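Local coordinates for uncharacterized protein DUF1185 (Bordetella bronchiseptica RB50, PDB 3BYQ), which is of unknown function but adopts a variant of the Bacillus chorismate mutase fold and may take part in amino-acid metabolism, at the interface of chains A and B. Coordinates in Å, arbitrary orientation; residue numbers count along the deposited sequence, not the author numbering. Chains: chain A/B, Uncharacterized protein DUF1185.

Contact 1: the interface of chains A and B. Residues chain A 107, 114-116, 191; chain B 140-141, 146, 192.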
loop_
_atom_site.group_PDB
_atom_site.type_symbol
_atom_site.label_atom_id
_atom_site.label_comp_id
_atom_site.label_asym_id
_atom_site.label_seq_id
_atom_site.Cartn_x
_atom_site.Cartn_y
_atom_site.Cartn_z
ATOM N N ARG A 107 -19.899 2.768 -25.823
ATOM C CA ARG A 107 -19.835 2.641 -27.281
ATOM C C ARG A 107 -21.010 3.373 -27.930
ATOM O O ARG A 107 -20.879 3.995 -28.971
ATOM C CB ARG A 107 -19.728 1.180 -27.718
ATOM C CG ARG A 107 -18.350 0.643 -27.361
ATOM C CD ARG A 107 -18.245 -0.874 -27.532
ATOM N NE ARG A 107 -18.204 -1.287 -28.916
ATOM C CZ ARG A 107 -18.285 -2.551 -29.316
ATOM N NH1 ARG A 107 -18.448 -3.534 -28.442
ATOM N NH2 ARG A 107 -18.241 -2.832 -30.605
ATOM N N LYS A 114 -15.969 0.250 -33.188
ATOM C CA LYS A 114 -16.011 -1.195 -33.354
ATOM C C LYS A 114 -15.212 -2.036 -32.408
ATOM O O LYS A 114 -15.507 -3.218 -32.286
ATOM C CB LYS A 114 -15.571 -1.558 -34.779
ATOM C CG LYS A 114 -16.453 -1.012 -35.894
ATOM C CD LYS A 114 -17.695 -1.825 -36.094
ATOM C CE LYS A 114 -18.442 -1.399 -37.384
ATOM N NZ LYS A 114 -17.631 -1.589 -38.630
ATOM N N ALA A 115 -14.216 -1.452 -31.741
ATOM C CA ALA A 115 -13.357 -2.247 -30.876
ATOM C C ALA A 115 -14.021 -2.545 -29.552
ATOM O O ALA A 115 -14.684 -1.703 -28.975
ATOM C CB ALA A 115 -12.009 -1.515 -30.627
HETATM N N MSE A 116 -13.830 -3.765 -29.076
HETATM C CA MSE A 116 -14.328 -4.136 -27.754
HETATM C C MSE A 116 -13.632 -3.227 -26.755
HETATM O O MSE A 116 -12.468 -2.860 -26.928
HETATM C CB MSE A 116 -14.022 -5.603 -27.432
HETATM C CG MSE A 116 -14.723 -6.092 -26.174
HETATM SE SE MSE A 116 -14.421 -8.003 -25.802
HETATM C CE MSE A 116 -12.550 -7.861 -25.292
ATOM N N GLY A 191 -13.160 -4.127 -35.765
ATOM C CA GLY A 191 -12.860 -3.740 -34.385
ATOM C C GLY A 191 -11.469 -4.151 -33.922
ATOM O O GLY A 191 -11.026 -3.798 -32.807
ATOM N N SER B 140 -12.849 -13.296 -27.764
ATOM C CA SER B 140 -12.771 -12.310 -26.683
ATOM C C SER B 140 -14.084 -11.944 -26.004
ATOM O O SER B 140 -14.097 -11.557 -24.841
ATOM C CB SER B 140 -12.045 -11.039 -27.136
ATOM O OG SER B 140 -12.712 -10.385 -28.198
ATOM N N TYR B 141 -15.174 -12.063 -26.741
ATOM C CA TYR B 141 -16.513 -11.702 -26.242
ATOM C C TYR B 141 -17.205 -12.729 -25.359
ATOM O O TYR B 141 -18.289 -12.451 -24.810
ATOM C CB TYR B 141 -17.440 -11.309 -27.389
ATOM C CG TYR B 141 -17.221 -9.902 -27.906
ATOM C CD1 TYR B 141 -16.343 -9.640 -28.944
ATOM C CD2 TYR B 141 -17.913 -8.822 -27.342
ATOM C CE1 TYR B 141 -16.176 -8.348 -29.433
ATOM C CE2 TYR B 141 -17.739 -7.535 -27.810
ATOM C CZ TYR B 141 -16.875 -7.300 -28.843
ATOM O OH TYR B 141 -16.711 -6.013 -29.286
ATOM N N PHE B 146 -14.315 -13.530 -18.628
ATOM C CA PHE B 146 -13.620 -12.313 -18.200
ATOM C C PHE B 146 -13.271 -12.489 -16.755
ATOM O O PHE B 146 -14.123 -12.856 -15.955
ATOM C CB PHE B 146 -14.445 -11.022 -18.359
ATOM C CG PHE B 146 -14.863 -10.730 -19.768
ATOM C CD1 PHE B 146 -13.912 -10.586 -20.736
ATOM C CD2 PHE B 146 -16.195 -10.557 -20.096
ATOM C CE1 PHE B 146 -14.283 -10.314 -22.040
ATOM C CE2 PHE B 146 -16.568 -10.285 -21.385
ATOM C CZ PHE B 146 -15.610 -10.168 -22.348
ATOM N N GLN B 192 -12.989 -12.755 -31.902
ATOM C CA GLN B 192 -13.967 -11.999 -31.106
ATOM C C GLN B 192 -15.216 -12.798 -30.780
ATOM O O GLN B 192 -15.601 -12.956 -29.626
ATOM C CB GLN B 192 -14.368 -10.747 -31.864
ATOM C CG GLN B 192 -13.206 -9.812 -32.154
ATOM C CD GLN B 192 -13.620 -8.506 -32.805
ATOM O OE1 GLN B 192 -13.517 -7.447 -32.200
ATOM N NE2 GLN B 192 -14.105 -8.583 -34.030
HETATM O O HOH W 1 -15.454 -5.741 -31.566
HETATM O O HOH W 2 -11.947 -5.572 -30.668
#
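A:Met116, a selenomethionine, and B:Tyr141 meet in a homomeric, two-fold symmetric interface of mixed apolar and water-mediated character, which joins two copies within the deposited six-chain assembly; the structure alone does not establish whether this pairing is the one in solution. The two side chains slide past each other in opposite directions. With CG anti to the backbone N (chi1 -170°) and the next torsion also extended, the A:Met116 chain runs along one face of the phenol and sets SE 3.7 Å above the ring plane, over its centre. At the hydroxyl end, A:Met116 CB lies 3.6 Å from B:Tyr141 CZ. Above the ring the chain bends at chi3 (71°), turning the terminal methyl CE away from the phenol to B:Ser140 CB at 3.7 Å. B:Phe146 CZ lies 4.2 Å from A:Met116 SE. A:Met116 accordingly hides 91 Å² of its surface, against 57 Å² for B:Tyr141.

A:Arg107 and water 1 meet the phenol tip. A:Arg107 reaches it tip to tip, its guanidinium plane turned 40° from the ring, but the bond from NH1 to B:Tyr141 OH is weak. A:Ala115 O sits over one face of that guanidinium, toward its rim. Water 1, at the ring edge and in its plane, links B:Tyr141 OH, the backbone carbonyl of A:Lys114 and the side-chain amide oxygen of B:Gln192. Water 2 lies between A:Met116 N, A:Gly191 O and that same amide oxygen, so both bridges converge on one oxygen: B:Gln192 OE1 is 2.7 Å from the oxygen of water 1 and 2.9 Å from that of water 2.

Contact 2: the interface of chains A and B. Residues chain A 120-122, 128, 130; chain B 131, 148, 150.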
loop_
_atom_site.group_PDB
_atom_site.type_symbol
_atom_site.label_atom_id
_atom_site.label_comp_id
_atom_site.label_asym_id
_atom_site.label_seq_id
_atom_site.Cartn_x
_atom_site.Cartn_y
_atom_site.Cartn_z
ATOM N N VAL A 120 -10.776 -4.238 -16.668
ATOM C CA VAL A 120 -10.187 -4.935 -15.526
ATOM C C VAL A 120 -11.118 -4.730 -14.332
ATOM O O VAL A 120 -11.829 -3.739 -14.263
ATOM C CB VAL A 120 -8.763 -4.463 -15.256
ATOM C CG1 VAL A 120 -8.744 -3.040 -14.766
ATOM C CG2 VAL A 120 -8.085 -5.411 -14.306
ATOM N N LYS A 121 -11.104 -5.686 -13.402
ATOM C CA LYS A 121 -11.940 -5.648 -12.199
ATOM C C LYS A 121 -11.313 -6.437 -11.084
ATOM O O LYS A 121 -10.445 -7.291 -11.300
ATOM C CB LYS A 121 -13.341 -6.185 -12.492
ATOM C CG LYS A 121 -13.405 -7.616 -12.984
ATOM C CD LYS A 121 -14.832 -8.116 -13.236
ATOM C CE LYS A 121 -14.849 -9.542 -13.708
ATOM N NZ LYS A 121 -14.179 -9.661 -15.017
ATOM N N ALA A 122 -11.790 -6.145 -9.885
ATOM C CA ALA A 122 -11.355 -6.826 -8.667
ATOM C C ALA A 122 -12.369 -6.674 -7.587
ATOM O O ALA A 122 -13.202 -5.769 -7.641
ATOM C CB ALA A 122 -10.094 -6.217 -8.173
ATOM N N TYR A 128 -8.341 0.669 -2.647
ATOM C CA TYR A 128 -7.569 -0.109 -3.609
ATOM C C TYR A 128 -7.396 0.674 -4.907
ATOM O O TYR A 128 -8.334 1.263 -5.416
ATOM C CB TYR A 128 -8.248 -1.462 -3.861
ATOM C CG TYR A 128 -7.452 -2.390 -4.734
ATOM C CD1 TYR A 128 -6.387 -3.072 -4.204
ATOM C CD2 TYR A 128 -7.767 -2.589 -6.079
ATOM C CE1 TYR A 128 -5.639 -3.934 -4.972
ATOM C CE2 TYR A 128 -7.000 -3.445 -6.859
ATOM C CZ TYR A 128 -5.927 -4.116 -6.285
ATOM O OH TYR A 128 -5.054 -5.000 -6.984
HETATM N N MSE A 130 -6.033 0.603 -8.940
HETATM C CA MSE A 130 -5.930 -0.336 -10.035
HETATM C C MSE A 130 -5.570 0.315 -11.358
HETATM O O MSE A 130 -6.127 1.358 -11.727
HETATM C CB MSE A 130 -7.284 -1.050 -10.155
HETATM C CG MSE A 130 -7.347 -2.269 -11.009
HETATM SE SE MSE A 130 -9.056 -3.199 -10.712
HETATM C CE MSE A 130 -10.210 -1.834 -11.413
HETATM N N MSE B 131 -3.596 -5.788 -10.993
HETATM C CA MSE B 131 -4.650 -6.712 -11.432
HETATM C C MSE B 131 -4.458 -6.901 -12.909
HETATM O O MSE B 131 -4.343 -5.918 -13.663
HETATM C CB MSE B 131 -6.082 -6.177 -11.237
HETATM C CG MSE B 131 -6.487 -5.899 -9.800
HETATM SE SE MSE B 131 -6.335 -7.445 -8.697
HETATM C CE MSE B 131 -7.716 -8.577 -9.478
ATOM N N SER B 148 -9.740 -11.801 -13.601
ATOM C CA SER B 148 -8.496 -11.128 -13.251
ATOM C C SER B 148 -7.701 -11.915 -12.228
ATOM O O SER B 148 -8.248 -12.673 -11.408
ATOM C CB SER B 148 -8.791 -9.791 -12.558
ATOM O OG SER B 148 -9.639 -8.974 -13.317
ATOM N N GLU B 150 -4.115 -10.967 -9.614
ATOM C CA GLU B 150 -3.121 -9.970 -9.216
ATOM C C GLU B 150 -1.717 -10.533 -9.305
ATOM O O GLU B 150 -1.475 -11.676 -8.950
ATOM C CB GLU B 150 -3.369 -9.499 -7.789
ATOM C CG GLU B 150 -2.654 -8.142 -7.468
ATOM C CD GLU B 150 -2.642 -7.745 -6.008
ATOM O OE1 GLU B 150 -1.992 -8.452 -5.186
ATOM O OE2 GLU B 150 -3.235 -6.669 -5.684
HETATM O O HOH W 3 -11.336 -8.433 -15.741
HETATM O O HOH W 4 -4.250 -3.322 -8.960
#
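Hydrogen bonds cross between A:Tyr128 and B:Glu150, and between A:Lys121 and B:Ser148, at a two-fold symmetric interface of like chains. The phenol and carboxylate meet tip to tip with their planes 19° apart. A:Tyr128 OH donates to B:Glu150 OE2 at 2.8 Å, and OE2, in plane at the ring edge, receives it on its anti lone pair, away from the other oxygen. The hydroxyl of B:Ser148, placed beside its own backbone N (chi1 -54°), donates from OG to the backbone carbonyl A:Lys121 O at 2.7 Å, tilted 17° from the carbonyl plane.

Water 3 joins B:Ser148 OG to the amine of A:Lys121, whose chain turns aside at chi4; water 4 joins A:Tyr128 OH to the backbone B:Met131 N.

Apolar packing centres on the selenomethionine B:Met131, which hides 60 Å² of its surface. Its chain folds at chi2 and chi3, spreading its atoms over several neighbours. CB meets A:Val120 CG2 at 3.7 Å, the side chains crossing at about a right angle. CG lies 3.8 Å from A:Met130 SE and also meets the hydroxyl edge of A:Tyr128, 3.9 Å from its CE2. SE lies 3.2 Å from A:Tyr128 OH, and the terminal CE touches A:Ala122 CB at 3.6 Å.

In the fold, chain A contributes strand 119-123, the start of strand 130-136 and A:Tyr128 in the connection between them; chain B supplies the start of its own strand 130-136 and strand 147-151.

The C-alpha centres of contact 1 and contact 2 lie about 19 Å apart on the same A-B interface, and no residue belongs to both. They are joined along the chains: in chain A the loop of contact 1 ends just before strand 119-123 of contact 2, and in chain B the loop residue B:Phe146 directly precedes strand 147-151. Contact 1 is built mainly from loops and contact 2 mainly from strands, so the interface engages both. Two-fold symmetry repeats each with the chains exchanged, which distributes the attachment over separate patches and probably helps fix the relative orientation of the two subunits.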